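Local coordinates for oxidoreductase, NAD-binding/iron-sulfur cluster-binding protein (Nitratireductor pacificus pht-3B, PDB 6ZXU), which is a catabolic reductive dehalogenase, carrying cobalamin and two [4Fe-4S] clusters, that removes halogen from organohalide substrates, at residues A[60-64]-A[231-235]; A[143-147]-A[209-215]; A[167-171]-A[388-392]; A[282-286]-A[384-389]. The contacts are given in a common frame with arbitrary orientation. Residues are numbered along the deposited sequence.

Contact 1 of 4, residues A[60-64]-A[231-235]; sequences RQPED and GFRLG
R233 anchors this contact. In its folded rotamer (m, m, m), R233 NH1 donates hydrogen bonds to P62 O (2.8 Å) and to E63 OE1 (3.1 Å), the latter also a salt bridge; both acceptors lie at the guanidinium edge, while Q61 CB covers one face. R233 NE pairs with D173. The second polar tie is from the strand backbone: L234 N donates to Q61 OE1 at 2.7 Å. A water accepts from Q61 NE2 at 3.3 Å and donates to L234 O at 2.6 Å, so the Q61 side-chain amide (m,t) holds L234 N directly and L234 O through the water. F232 O is buried without a partner. P62 CG sits over one face of the F232 ring, 4.0 Å from its centroid, a CH-pi contact. G231 CA is 4.2 Å from P62 CB; at phi 97°, psi 170° a CB would jam against the preceding carbonyl O, which calls for glycine. CA registers are Q61 with R233 (6.3 Å) and P62 with G231 (5.7 Å). Segment 60-64 is irregular but extended, P62 near -52°/150°; 232-235 is beta strand. An irregular loop is thus fastened to the start of strand 232-239 by an arginine holding a carbonyl and a carboxylate, and by a side-chain amide. That strand bonds to strand 142-149; A169 and C176 of helix 168-190 pack on R233, and L206 of helix 206-212 touches Q61 and L234.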
loop_
_atom_site.group_PDB
_atom_site.type_symbol
_atom_site.label_atom_id
_atom_site.label_comp_id
_atom_site.label_asym_id
_atom_site.label_seq_id
_atom_site.Cartn_x
_atom_site.Cartn_y
_atom_site.Cartn_z
ATOM N N ARG A 60 -0.543 -28.823 14.920
ATOM C CA ARG A 60 -0.984 -28.320 13.622
ATOM C C ARG A 60 -1.386 -26.847 13.766
ATOM O O ARG A 60 -1.650 -26.364 14.856
ATOM C CB ARG A 60 -2.186 -29.117 13.089
ATOM C CG ARG A 60 -3.449 -28.964 13.932
ATOM C CD ARG A 60 -4.670 -29.483 13.169
ATOM N NE ARG A 60 -5.934 -29.397 13.912
ATOM C CZ ARG A 60 -6.673 -28.273 14.078
ATOM N NH1 ARG A 60 -6.283 -27.086 13.571
ATOM N NH2 ARG A 60 -7.791 -28.320 14.797
ATOM N N GLN A 61 -1.464 -26.179 12.615
ATOM C CA GLN A 61 -1.922 -24.814 12.512
ATOM C C GLN A 61 -3.396 -24.754 12.703
ATOM O O GLN A 61 -4.087 -25.698 12.416
ATOM C CB GLN A 61 -1.569 -24.216 11.168
ATOM C CG GLN A 61 -0.101 -24.088 10.892
ATOM C CD GLN A 61 0.161 -23.303 9.636
ATOM O OE1 GLN A 61 -0.073 -22.119 9.611
ATOM N NE2 GLN A 61 0.700 -23.938 8.613
ATOM N N PRO A 62 -3.914 -23.621 13.235
ATOM C CA PRO A 62 -5.348 -23.349 13.195
ATOM C C PRO A 62 -5.970 -23.467 11.810
ATOM O O PRO A 62 -5.331 -23.222 10.806
ATOM C CB PRO A 62 -5.465 -21.865 13.643
ATOM C CG PRO A 62 -4.224 -21.623 14.438
ATOM C CD PRO A 62 -3.162 -22.466 13.793
ATOM N N GLU A 63 -7.226 -23.840 11.820
ATOM C CA GLU A 63 -8.005 -24.085 10.616
ATOM C C GLU A 63 -9.324 -23.379 10.752
ATOM O O GLU A 63 -9.717 -22.990 11.847
ATOM C CB GLU A 63 -8.302 -25.599 10.450
ATOM C CG GLU A 63 -7.065 -26.421 10.070
ATOM C CD GLU A 63 -6.568 -26.180 8.626
ATOM O OE1 GLU A 63 -5.525 -26.830 8.222
ATOM O OE2 GLU A 63 -7.250 -25.397 7.867
ATOM N N ASP A 64 -10.038 -23.269 9.637
ATOM C CA ASP A 64 -11.426 -22.749 9.679
ATOM C C ASP A 64 -12.389 -23.730 10.376
ATOM O O ASP A 64 -12.226 -24.947 10.261
ATOM C CB ASP A 64 -11.990 -22.551 8.280
ATOM C CG ASP A 64 -11.281 -21.489 7.520
ATOM O OD1 ASP A 64 -10.226 -21.863 6.923
ATOM O OD2 ASP A 64 -11.858 -20.322 7.375
ATOM N N GLY A 231 -7.033 -16.926 15.283
ATOM C CA GLY A 231 -6.345 -17.899 14.508
ATOM C C GLY A 231 -5.356 -17.242 13.598
ATOM O O GLY A 231 -5.293 -16.020 13.498
ATOM N N PHE A 232 -4.503 -18.051 12.979
ATOM C CA PHE A 232 -3.399 -17.563 12.220
ATOM C C PHE A 232 -2.862 -18.725 11.323
ATOM O O PHE A 232 -3.219 -19.878 11.523
ATOM C CB PHE A 232 -2.275 -17.042 13.127
ATOM C CG PHE A 232 -1.680 -18.104 13.998
ATOM C CD1 PHE A 232 -2.254 -18.407 15.211
ATOM C CD2 PHE A 232 -0.608 -18.845 13.573
ATOM C CE1 PHE A 232 -1.729 -19.416 16.012
ATOM C CE2 PHE A 232 -0.057 -19.847 14.391
ATOM C CZ PHE A 232 -0.613 -20.123 15.589
ATOM N N ARG A 233 -2.005 -18.360 10.368
ATOM C CA ARG A 233 -1.235 -19.268 9.579
ATOM C C ARG A 233 0.187 -18.823 9.558
ATOM O O ARG A 233 0.478 -17.666 9.896
ATOM C CB ARG A 233 -1.798 -19.426 8.145
ATOM C CG ARG A 233 -3.252 -19.778 8.114
ATOM C CD ARG A 233 -3.578 -21.216 8.565
ATOM N NE ARG A 233 -3.118 -22.154 7.553
ATOM C CZ ARG A 233 -3.347 -23.463 7.550
ATOM N NH1 ARG A 233 -4.058 -24.062 8.473
ATOM N NH2 ARG A 233 -2.896 -24.162 6.528
ATOM N N LEU A 234 1.094 -19.758 9.185
ATOM C CA LEU A 234 2.551 -19.552 9.244
ATOM C C LEU A 234 3.262 -19.516 7.915
ATOM O O LEU A 234 2.855 -20.175 6.980
ATOM C CB LEU A 234 3.210 -20.677 10.030
ATOM C CG LEU A 234 2.735 -20.828 11.466
ATOM C CD1 LEU A 234 3.168 -22.211 12.001
ATOM C CD2 LEU A 234 3.327 -19.703 12.311
ATOM N N GLY A 235 4.311 -18.697 7.845
ATOM C CA GLY A 235 5.274 -18.734 6.782
ATOM C C GLY A 235 6.659 -18.793 7.435
ATOM O O GLY A 235 6.845 -18.356 8.561
HETATM O O HOH W 1 0.966 -21.830 6.148
#

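Contact 2 of 4, residues A[143-147]-A[209-215]; sequences ALVFA and LAVRAGL
This helix-on-sheet contact is apolar, mostly side chain to side chain: strand segment 143-147 lies against the C-terminal end of helix 206-212 and the turn after it. A143, V145 and A147 direct their CA-to-CB bonds toward segment 209-215; L144 and F146 direct theirs away, to helix 168-190. V145 (t) is central, with CA 6.3 Å from A210 CA. Its branches diverge: V145 CG2 meets A213 CB at 3.7 Å and L209 CB at 4.1 Å, whereas CG1 meets A210 CB at 4.3 Å and L215 CD1 at 3.9 Å. At one end A143 CB touches L209 CD1 (4.2 Å); L209 is m,t. At the other, L215, also m,t, lays CD1 along the strand backbone, 3.7 Å from V145 O, 3.8 Å from F146 CA and 4.4 Å from A147 CB. Within 209-215, A213 N binds L209 O (2.8 Å), and L215 N binds A210 O (3.0 Å) as G214, at phi 92° and psi 20°, ends the helix in a Schellman motif; that reversal calls for glycine and turns L215 back onto the sheet. R212 is held by D131 and the carbonyl of R126. With small alanines on both partners and every touching residue buried, the chemistry implies close hydrophobic burial of one sheet face, without polar bonds across it.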
loop_
_atom_site.group_PDB
_atom_site.type_symbol
_atom_site.label_atom_id
_atom_site.label_comp_id
_atom_site.label_asym_id
_atom_site.label_seq_id
_atom_site.Cartn_x
_atom_site.Cartn_y
_atom_site.Cartn_z
ATOM N N ALA A 143 15.907 -19.992 10.574
ATOM C CA ALA A 143 14.594 -19.811 10.112
ATOM C C ALA A 143 14.028 -18.471 10.680
ATOM O O ALA A 143 14.074 -18.211 11.888
ATOM C CB ALA A 143 13.721 -20.945 10.496
ATOM N N LEU A 144 13.559 -17.615 9.766
ATOM C CA LEU A 144 12.600 -16.533 10.085
ATOM C C LEU A 144 11.206 -17.070 10.018
ATOM O O LEU A 144 10.787 -17.522 8.983
ATOM C CB LEU A 144 12.760 -15.398 9.122
ATOM C CG LEU A 144 11.844 -14.211 9.393
ATOM C CD1 LEU A 144 12.451 -13.282 10.370
ATOM C CD2 LEU A 144 11.698 -13.482 8.082
ATOM N N VAL A 145 10.479 -17.025 11.162
ATOM C CA VAL A 145 9.167 -17.588 11.251
ATOM C C VAL A 145 8.212 -16.420 11.501
ATOM O O VAL A 145 8.527 -15.521 12.285
ATOM C CB VAL A 145 9.041 -18.590 12.405
ATOM C CG1 VAL A 145 7.745 -19.340 12.343
ATOM C CG2 VAL A 145 10.213 -19.584 12.367
ATOM N N PHE A 146 7.098 -16.410 10.800
ATOM C CA PHE A 146 6.098 -15.359 10.975
ATOM C C PHE A 146 4.717 -15.900 10.892
ATOM O O PHE A 146 4.470 -16.914 10.251
ATOM C CB PHE A 146 6.308 -14.221 10.031
ATOM C CG PHE A 146 6.160 -14.617 8.604
ATOM C CD1 PHE A 146 4.870 -14.675 8.040
ATOM C CD2 PHE A 146 7.253 -14.866 7.818
ATOM C CE1 PHE A 146 4.727 -14.991 6.710
ATOM C CE2 PHE A 146 7.098 -15.260 6.477
ATOM C CZ PHE A 146 5.824 -15.347 5.928
ATOM N N ALA A 147 3.790 -15.242 11.589
ATOM C CA ALA A 147 2.373 -15.615 11.611
ATOM C C ALA A 147 1.610 -14.436 10.994
ATOM O O ALA A 147 1.961 -13.257 11.151
ATOM C CB ALA A 147 1.853 -15.885 12.988
ATOM N N LEU A 209 8.745 -25.192 14.183
ATOM C CA LEU A 209 9.568 -24.017 14.148
ATOM C C LEU A 209 8.816 -22.813 14.815
ATOM O O LEU A 209 9.470 -21.914 15.369
ATOM C CB LEU A 209 9.964 -23.621 12.718
ATOM C CG LEU A 209 10.884 -24.633 11.965
ATOM C CD1 LEU A 209 11.108 -24.197 10.550
ATOM C CD2 LEU A 209 12.216 -24.802 12.683
ATOM N N ALA A 210 7.504 -22.761 14.681
ATOM C CA ALA A 210 6.756 -21.680 15.348
ATOM C C ALA A 210 6.905 -21.729 16.861
ATOM O O ALA A 210 6.939 -20.677 17.537
ATOM C CB ALA A 210 5.286 -21.735 14.975
ATOM N N VAL A 211 6.914 -22.941 17.411
ATOM C CA VAL A 211 7.144 -23.105 18.859
ATOM C C VAL A 211 8.557 -22.765 19.274
ATOM O O VAL A 211 8.774 -22.022 20.222
ATOM C CB VAL A 211 6.758 -24.484 19.322
ATOM C CG1 VAL A 211 7.064 -24.599 20.814
ATOM C CG2 VAL A 211 5.279 -24.698 19.039
ATOM N N ARG A 212 9.527 -23.196 18.490
ATOM C CA ARG A 212 10.924 -22.965 18.814
ATOM C C ARG A 212 11.272 -21.485 18.651
ATOM O O ARG A 212 12.096 -20.921 19.391
ATOM C CB ARG A 212 11.821 -23.814 17.919
ATOM C CG ARG A 212 13.297 -23.700 18.237
ATOM C CD ARG A 212 14.208 -24.469 17.263
ATOM N NE ARG A 212 13.732 -25.840 17.162
ATOM C CZ ARG A 212 13.935 -26.626 16.102
ATOM N NH1 ARG A 212 13.448 -27.879 16.120
ATOM N NH2 ARG A 212 14.637 -26.180 15.052
ATOM N N ALA A 213 10.627 -20.807 17.724
ATOM C CA ALA A 213 10.929 -19.354 17.513
ATOM C C ALA A 213 10.111 -18.437 18.425
ATOM O O ALA A 213 10.319 -17.251 18.405
ATOM C CB ALA A 213 10.616 -18.967 16.029
ATOM N N GLY A 214 9.219 -19.007 19.229
ATOM C CA GLY A 214 8.594 -18.224 20.283
ATOM C C GLY A 214 7.286 -17.552 19.896
ATOM O O GLY A 214 6.852 -16.645 20.575
ATOM N N LEU A 215 6.607 -18.033 18.839
ATOM C CA LEU A 215 5.344 -17.410 18.401
ATOM C C LEU A 215 4.152 -18.096 18.990
ATOM O O LEU A 215 3.104 -17.499 19.107
ATOM C CB LEU A 215 5.231 -17.447 16.839
ATOM C CG LEU A 215 6.342 -16.902 15.976
ATOM C CD1 LEU A 215 5.842 -16.711 14.558
ATOM C CD2 LEU A 215 6.818 -15.600 16.551
#

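Contact 3 of 4, residues A[167-171]-A[388-392]; sequences TNAAR and YYLGA
This is a buried, polar helix-to-helix contact: the first turn of helix 168-190, beside the first four-stranded sheet, meets the last turn of helix 376-390, which leads into strand 394-399 of the second. R171 and Y389 carry it. R171 (chi1 t, chi2 -95°) forks onto one carbonyl: NE and NH2 each donate to Y389 O at 2.9 Å. Its NH1 binds Q149 O, and R171 NH2 also gives a weak bond of 3.0 Å to a water that donates to Y388 O at 2.9 Å. In return Y389, with chi1 t, reaches across to the start of the other helix, where OH donates to T167 OG1 at 2.7 Å; T167 OG1 is tied as well to I164 O. The phenol oxygen Y389 OH comes within 3.1 Å of N168 CA. R171 CD lies over one face of the Y389 ring, 4.3 Å from its centroid, a CH-pi contact. R171 CG packs on L390 CD2 (4.0 Å), and the nearest CA atoms, R171 and L390, are 7.3 Å apart. T167 occupies the N-cap position without a side-chain capping bond; D64 accepts from N168 N and A169 N. G391, at phi 123° and psi 8°, ends helix 376-390. The arrangement is a helix end with a Schellman motif, whose last-turn carbonyl, Y389 O, accepts two hydrogen bonds from an arginine of another helix.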
loop_
_atom_site.group_PDB
_atom_site.type_symbol
_atom_site.label_atom_id
_atom_site.label_comp_id
_atom_site.label_asym_id
_atom_site.label_seq_id
_atom_site.Cartn_x
_atom_site.Cartn_y
_atom_site.Cartn_z
ATOM N N THR A 167 -12.955 -19.708 4.225
ATOM C CA THR A 167 -11.821 -19.412 3.359
ATOM C C THR A 167 -10.608 -18.798 4.109
ATOM O O THR A 167 -9.633 -18.466 3.490
ATOM C CB THR A 167 -12.211 -18.403 2.261
ATOM O OG1 THR A 167 -12.484 -17.129 2.874
ATOM C CG2 THR A 167 -13.430 -18.890 1.485
ATOM N N ASN A 168 -10.645 -18.780 5.401
ATOM C CA ASN A 168 -9.668 -17.989 6.133
ATOM C C ASN A 168 -8.285 -18.571 6.128
ATOM O O ASN A 168 -7.296 -17.875 5.927
ATOM C CB ASN A 168 -10.174 -17.751 7.546
ATOM C CG ASN A 168 -9.938 -16.336 8.012
ATOM O OD1 ASN A 168 -8.951 -15.687 7.636
ATOM N ND2 ASN A 168 -10.833 -15.839 8.783
ATOM N N ALA A 169 -8.184 -19.872 6.233
ATOM C CA ALA A 169 -6.869 -20.512 6.202
ATOM C C ALA A 169 -6.221 -20.404 4.870
ATOM O O ALA A 169 -5.034 -20.157 4.766
ATOM C CB ALA A 169 -6.998 -21.973 6.590
ATOM N N ALA A 170 -7.000 -20.522 3.815
ATOM C CA ALA A 170 -6.473 -20.307 2.431
ATOM C C ALA A 170 -6.148 -18.838 2.108
ATOM O O ALA A 170 -5.128 -18.532 1.547
ATOM C CB ALA A 170 -7.470 -20.840 1.412
ATOM N N ARG A 171 -7.019 -17.930 2.529
ATOM C CA ARG A 171 -6.753 -16.494 2.474
ATOM C C ARG A 171 -5.458 -16.141 3.236
ATOM O O ARG A 171 -4.589 -15.455 2.734
ATOM C CB ARG A 171 -7.960 -15.750 3.046
ATOM C CG ARG A 171 -7.846 -14.232 3.240
ATOM C CD ARG A 171 -7.428 -13.988 4.664
ATOM N NE ARG A 171 -7.468 -12.628 5.155
ATOM C CZ ARG A 171 -6.702 -12.210 6.139
ATOM N NH1 ARG A 171 -5.904 -13.042 6.786
ATOM N NH2 ARG A 171 -6.796 -10.971 6.556
ATOM N N TYR A 388 -12.063 -5.527 2.972
ATOM C CA TYR A 388 -11.499 -5.386 4.338
ATOM C C TYR A 388 -10.952 -6.707 4.848
ATOM O O TYR A 388 -9.825 -6.785 5.323
ATOM C CB TYR A 388 -12.497 -4.748 5.284
ATOM C CG TYR A 388 -12.815 -3.317 4.897
ATOM C CD1 TYR A 388 -11.801 -2.331 4.844
ATOM C CD2 TYR A 388 -14.089 -2.917 4.628
ATOM C CE1 TYR A 388 -12.084 -1.051 4.474
ATOM C CE2 TYR A 388 -14.393 -1.586 4.280
ATOM C CZ TYR A 388 -13.395 -0.673 4.193
ATOM O OH TYR A 388 -13.647 0.649 3.854
ATOM N N TYR A 389 -11.650 -7.782 4.525
ATOM C CA TYR A 389 -11.198 -9.123 4.840
ATOM C C TYR A 389 -9.862 -9.459 4.250
ATOM O O TYR A 389 -9.048 -10.155 4.866
ATOM C CB TYR A 389 -12.252 -10.157 4.329
ATOM C CG TYR A 389 -11.859 -11.584 4.418
ATOM C CD1 TYR A 389 -11.677 -12.247 5.660
ATOM C CD2 TYR A 389 -11.720 -12.334 3.279
ATOM C CE1 TYR A 389 -11.389 -13.621 5.722
ATOM C CE2 TYR A 389 -11.460 -13.700 3.340
ATOM C CZ TYR A 389 -11.288 -14.321 4.585
ATOM O OH TYR A 389 -11.009 -15.647 4.582
ATOM N N LEU A 390 -9.644 -9.021 3.026
ATOM C CA LEU A 390 -8.433 -9.344 2.310
ATOM C C LEU A 390 -7.322 -8.399 2.638
ATOM O O LEU A 390 -6.170 -8.657 2.303
ATOM C CB LEU A 390 -8.694 -9.336 0.778
ATOM C CG LEU A 390 -9.652 -10.401 0.239
ATOM C CD1 LEU A 390 -10.051 -10.087 -1.183
ATOM C CD2 LEU A 390 -8.920 -11.740 0.300
ATOM N N GLY A 391 -7.616 -7.298 3.283
ATOM C CA GLY A 391 -6.545 -6.387 3.789
ATOM C C GLY A 391 -6.567 -4.948 3.325
ATOM O O GLY A 391 -5.603 -4.219 3.545
ATOM N N ALA A 392 -7.623 -4.520 2.622
ATOM C CA ALA A 392 -7.697 -3.103 2.241
ATOM C C ALA A 392 -7.832 -2.204 3.457
ATOM O O ALA A 392 -8.409 -2.585 4.455
ATOM C CB ALA A 392 -8.861 -2.891 1.271
HETATM O O HOH W 2 -7.945 -8.250 7.061
#

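Contact 4 of 4, residues A[282-286]-A[384-389]; sequences PLHMG and KALGYY
Segment 384-389 of helix 376-390 runs past the 3-10 turn 283-285, closed by M285 N to P282 O (3.0 Å) and G286 N to L283 O (3.2 Å). K384 comes first: its CB is 3.6 Å from H284 O, and NZ leads away to a salt bridge with D528. H284 and A385 are the closest CA pair, 4.0 Å apart, with A385 CB 4.2 Å from H284 CB and A385 O 3.6 Å from L283 CD2. Y388 (chi1 m) marks what is characteristic here, a 3-10 turn packed on a helix with a glycine CA stacked on a tyrosine face: G286 CA lies 3.5 Å from the Y388 ring centroid, a CH-pi contact, where a CB would clash with Y388 OH; phi 75° also favours glycine. L283 CD1 packs on Y388 CB at 3.8 Å. Two waters bridge Y388 OH (2.7 and 3.1 Å) to H284 O (3.1 Å) and M285 O (3.0 Å) respectively, while V395 N also bonds that hydroxyl. Y389 offers its CB to L283 CD2 (4.3 Å). The loop between helix 274-278 and strand 294-295 is thus seated on helix 376-390, with strand 394-399 touching K384 and helix 161-164 touching L386 and Y389.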
loop_
_atom_site.group_PDB
_atom_site.type_symbol
_atom_site.label_atom_id
_atom_site.label_comp_id
_atom_site.label_asym_id
_atom_site.label_seq_id
_atom_site.Cartn_x
_atom_site.Cartn_y
_atom_site.Cartn_z
ATOM N N PRO A 282 -19.506 -3.370 12.030
ATOM C CA PRO A 282 -19.644 -4.240 10.916
ATOM C C PRO A 282 -18.387 -4.197 10.003
ATOM O O PRO A 282 -17.803 -3.135 9.789
ATOM C CB PRO A 282 -20.855 -3.685 10.162
ATOM C CG PRO A 282 -21.615 -2.943 11.184
ATOM C CD PRO A 282 -20.590 -2.373 12.103
ATOM N N LEU A 283 -17.970 -5.363 9.512
ATOM C CA LEU A 283 -16.770 -5.479 8.727
ATOM C C LEU A 283 -16.877 -4.531 7.506
ATOM O O LEU A 283 -15.901 -3.876 7.119
ATOM C CB LEU A 283 -16.538 -6.916 8.318
ATOM C CG LEU A 283 -15.351 -7.238 7.415
ATOM C CD1 LEU A 283 -14.094 -6.799 8.103
ATOM C CD2 LEU A 283 -15.269 -8.698 7.021
ATOM N N HIS A 284 -18.064 -4.410 6.927
ATOM C CA HIS A 284 -18.191 -3.572 5.751
ATOM C C HIS A 284 -17.969 -2.096 5.963
ATOM O O HIS A 284 -17.811 -1.343 4.997
ATOM C CB HIS A 284 -19.540 -3.762 5.038
ATOM C CG HIS A 284 -20.717 -3.314 5.833
ATOM N ND1 HIS A 284 -21.167 -2.003 5.824
ATOM C CD2 HIS A 284 -21.557 -3.999 6.640
ATOM C CE1 HIS A 284 -22.190 -1.884 6.647
ATOM N NE2 HIS A 284 -22.449 -3.086 7.142
ATOM N N MET A 285 -17.884 -1.668 7.197
ATOM C CA MET A 285 -17.645 -0.252 7.510
ATOM C C MET A 285 -16.171 0.159 7.594
ATOM O O MET A 285 -15.873 1.376 7.784
ATOM C CB MET A 285 -18.344 0.123 8.792
ATOM C CG MET A 285 -19.881 0.146 8.583
ATOM S SD MET A 285 -20.687 0.602 10.087
ATOM C CE MET A 285 -20.342 2.361 10.196
ATOM N N GLY A 286 -15.245 -0.789 7.532
ATOM C CA GLY A 286 -13.845 -0.460 7.586
ATOM C C GLY A 286 -13.435 -0.089 8.994
ATOM O O GLY A 286 -14.252 0.043 9.886
ATOM N N LYS A 384 -17.351 -4.357 -0.047
ATOM C CA LYS A 384 -16.601 -3.709 0.995
ATOM C C LYS A 384 -16.073 -4.670 2.065
ATOM O O LYS A 384 -14.892 -4.674 2.349
ATOM C CB LYS A 384 -17.358 -2.562 1.614
ATOM C CG LYS A 384 -17.675 -1.473 0.637
ATOM C CD LYS A 384 -18.421 -0.335 1.302
ATOM C CE LYS A 384 -18.702 0.760 0.314
ATOM N NZ LYS A 384 -19.350 1.876 1.008
ATOM N N ALA A 385 -16.920 -5.520 2.589
ATOM C CA ALA A 385 -16.520 -6.527 3.552
ATOM C C ALA A 385 -15.408 -7.413 2.958
ATOM O O ALA A 385 -14.420 -7.749 3.674
ATOM C CB ALA A 385 -17.718 -7.393 3.951
ATOM N N LEU A 386 -15.521 -7.765 1.705
ATOM C CA LEU A 386 -14.558 -8.573 1.038
ATOM C C LEU A 386 -13.224 -7.876 0.961
ATOM O O LEU A 386 -12.170 -8.453 1.333
ATOM C CB LEU A 386 -15.058 -8.973 -0.327
ATOM C CG LEU A 386 -14.201 -9.870 -1.154
ATOM C CD1 LEU A 386 -13.921 -11.149 -0.362
ATOM C CD2 LEU A 386 -14.782 -10.228 -2.523
ATOM N N GLY A 387 -13.216 -6.625 0.584
ATOM C CA GLY A 387 -11.935 -5.863 0.538
ATOM C C GLY A 387 -11.287 -5.748 1.915
ATOM O O GLY A 387 -10.089 -5.950 2.019
ATOM N N TYR A 388 -12.063 -5.527 2.972
ATOM C CA TYR A 388 -11.499 -5.386 4.338
ATOM C C TYR A 388 -10.952 -6.707 4.848
ATOM O O TYR A 388 -9.825 -6.785 5.323
ATOM C CB TYR A 388 -12.497 -4.748 5.284
ATOM C CG TYR A 388 -12.815 -3.317 4.897
ATOM C CD1 TYR A 388 -11.801 -2.331 4.844
ATOM C CD2 TYR A 388 -14.089 -2.917 4.628
ATOM C CE1 TYR A 388 -12.084 -1.051 4.474
ATOM C CE2 TYR A 388 -14.393 -1.586 4.280
ATOM C CZ TYR A 388 -13.395 -0.673 4.193
ATOM O OH TYR A 388 -13.647 0.649 3.854
ATOM N N TYR A 389 -11.650 -7.782 4.525
ATOM C CA TYR A 389 -11.198 -9.123 4.840
ATOM C C TYR A 389 -9.862 -9.459 4.250
ATOM O O TYR A 389 -9.048 -10.155 4.866
ATOM C CB TYR A 389 -12.252 -10.157 4.329
ATOM C CG TYR A 389 -11.859 -11.584 4.418
ATOM C CD1 TYR A 389 -11.677 -12.247 5.660
ATOM C CD2 TYR A 389 -11.720 -12.334 3.279
ATOM C CE1 TYR A 389 -11.389 -13.621 5.722
ATOM C CE2 TYR A 389 -11.460 -13.700 3.340
ATOM C CZ TYR A 389 -11.288 -14.321 4.585
ATOM O OH TYR A 389 -11.009 -15.647 4.582
HETATM O O HOH W 3 -16.285 1.216 4.166
HETATM O O HOH W 4 -14.004 2.875 6.051
#

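Overall arrangement
Contacts 1 and 2, centres 13 Å apart, reach neighbouring strands of the N-terminal sheet, where G235 O and F146 N lie 3.0 Å apart, a probable hydrogen bond. Contact 3, also 13 Å from contact 1 between centres, is tied to it by D64 OD2 to N168 N (2.8 Å), and passes the connection across to helix 376-390. There contacts 3 and 4, with centres 10 Å apart, share Y388 and Y389; contacts 2 and 4 have centres about 30 Å apart. Both four-stranded antiparallel sheets have the order 1-2-4-3, consistent with a duplicated fold whose second copy holds cobalamin. All four contacts lie away from the annotated cobalamin and cluster sites.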